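Local coordinates for Serine/threonine protein kinase (Mycobacterium tuberculosis, PDB 4ESQ) that probably phosphorylates serine and threonine residues of proteins using ATP, and is represented here by the extracellular sensor domain of the receptor kinase PknH, at residues V167-C172 with A185-K190. Numbering follows the deposited sequence.
Sequences VDVNAC and AKIVDK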
# COMPACT_ATOMS: atom_id res chain seq x y z
N VAL A 167 -3.28 0.85 7.38
CA VAL A 167 -1.91 0.76 6.91
C VAL A 167 -2.00 0.26 5.47
O VAL A 167 -2.64 -0.74 5.21
CB VAL A 167 -1.13 -0.23 7.79
CG1 VAL A 167 0.30 -0.38 7.31
CG2 VAL A 167 -1.16 0.25 9.23
N ASP A 168 -1.37 0.99 4.55
CA ASP A 168 -1.58 0.73 3.12
C ASP A 168 -0.23 0.72 2.43
O ASP A 168 0.40 1.78 2.29
CB ASP A 168 -2.47 1.84 2.55
CG ASP A 168 -3.14 1.45 1.24
OD1 ASP A 168 -2.89 0.35 0.74
OD2 ASP A 168 -3.93 2.28 0.72
N VAL A 169 0.22 -0.45 2.00
CA VAL A 169 1.60 -0.63 1.53
C VAL A 169 1.72 -1.32 0.17
O VAL A 169 1.04 -2.31 -0.11
CB VAL A 169 2.40 -1.46 2.55
CG1 VAL A 169 3.83 -1.69 2.07
CG2 VAL A 169 2.39 -0.78 3.93
N ASN A 170 2.61 -0.80 -0.68
CA ASN A 170 2.94 -1.44 -1.94
C ASN A 170 4.44 -1.61 -1.98
O ASN A 170 5.19 -0.64 -1.81
CB ASN A 170 2.48 -0.56 -3.12
CG ASN A 170 2.36 -1.34 -4.43
OD1 ASN A 170 2.36 -2.57 -4.44
ND2 ASN A 170 2.24 -0.61 -5.53
N ALA A 171 4.90 -2.85 -2.12
CA ALA A 171 6.34 -3.13 -2.13
C ALA A 171 6.68 -3.90 -3.40
O ALA A 171 6.10 -4.96 -3.65
CB ALA A 171 6.75 -3.91 -0.89
N CYS A 172 7.63 -3.38 -4.17
CA CYS A 172 7.91 -3.91 -5.51
C CYS A 172 9.38 -4.25 -5.72
O CYS A 172 10.26 -3.60 -5.16
CB CYS A 172 7.48 -2.91 -6.58
SG CYS A 172 5.77 -2.27 -6.41
N ALA A 185 3.12 -5.16 9.07
CA ALA A 185 3.17 -5.65 10.45
C ALA A 185 4.04 -4.75 11.32
O ALA A 185 3.72 -4.52 12.49
CB ALA A 185 3.67 -7.08 10.48
N LYS A 186 5.13 -4.23 10.76
CA LYS A 186 5.99 -3.34 11.52
C LYS A 186 5.31 -2.00 11.81
O LYS A 186 5.42 -1.46 12.91
CB LYS A 186 7.34 -3.16 10.82
CG LYS A 186 8.17 -4.45 10.78
CD LYS A 186 9.43 -4.30 9.95
CE LYS A 186 10.28 -5.58 9.99
NZ LYS A 186 10.78 -5.88 11.36
N ILE A 187 4.59 -1.47 10.83
CA ILE A 187 3.81 -0.25 11.05
C ILE A 187 2.71 -0.48 12.09
O ILE A 187 2.47 0.37 12.95
CB ILE A 187 3.23 0.29 9.73
CG1 ILE A 187 4.37 0.69 8.80
CG2 ILE A 187 2.30 1.50 10.01
CD1 ILE A 187 3.93 0.97 7.34
N VAL A 188 2.04 -1.63 12.03
CA VAL A 188 1.01 -1.95 13.02
C VAL A 188 1.61 -1.97 14.43
O VAL A 188 0.99 -1.50 15.38
CB VAL A 188 0.34 -3.29 12.71
CG1 VAL A 188 -0.38 -3.83 13.93
CG2 VAL A 188 -0.59 -3.14 11.52
N ASP A 189 2.83 -2.50 14.57
CA ASP A 189 3.49 -2.50 15.87
C ASP A 189 3.72 -1.07 16.37
O ASP A 189 3.62 -0.80 17.57
CB ASP A 189 4.83 -3.25 15.83
CG ASP A 189 4.66 -4.75 15.74
OD1 ASP A 189 3.60 -5.27 16.12
OD2 ASP A 189 5.62 -5.43 15.31
N LYS A 190 4.02 -0.15 15.45
CA LYS A 190 4.20 1.25 15.84
C LYS A 190 2.86 1.87 16.26
O LYS A 190 2.82 2.67 17.19
CB LYS A 190 4.86 2.06 14.72
CG LYS A 190 6.32 1.65 14.46
CD LYS A 190 7.06 2.67 13.59
CE LYS A 190 8.49 2.19 13.27
NZ LYS A 190 9.23 3.22 12.49
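V167 and I187 make the main contact between strand 165-173 and the C-terminal helix 179-192. It is purely apolar. Both methyls of V167 meet the I187 side chain obliquely. CG2 of V167 lies 3.8 Å from CG2 of I187, and CG1 of V167 lies 3.9 Å from CD1 of I187. The V167 branches therefore pack along I187, from its short branch to the end of its long one. I187 has CG2 anti to its backbone N and CG1 anti to its carbonyl carbon (chi1 -63°). The long branch is extended (chi2 168°), which carries CD1 out toward V167 and V169.

Two smaller contacts flank this pair. CD1 of I187 meets CG2 of V169 tip to tip at 4.1 Å. V188 passes V167 at about a right angle, with its CG2 4.1 Å from CG2 of V167. V188 is partly exposed, whereas the other three residues are buried.

Segments 167-172 and 185-190 run roughly antiparallel, with 154° between their directions, and their axes approach to 9.1 Å. Earlier helix residues continue the packing: A184 touches V167, and A180 and I183 touch V169. I187 also rests on Q88 and V90 of strand 84-92. The last helix of the PknH-like extracellular domain thus lies against the antiparallel sheet, on an inner strand hydrogen-bonded to strands 84-92 and 154-162.

The charged side chains D168 and K190 are paired outside this contact, with R157 and E19. At the far end of the segment, a disulfide links C172 to C155 of strand 154-162.

Strand alternation puts V167 and V169 on the helix side of the sheet and D168 on the other. With branched aliphatic side chains alone in contact, shape and burial rather than directional bonds hold this part of the helix against the strand.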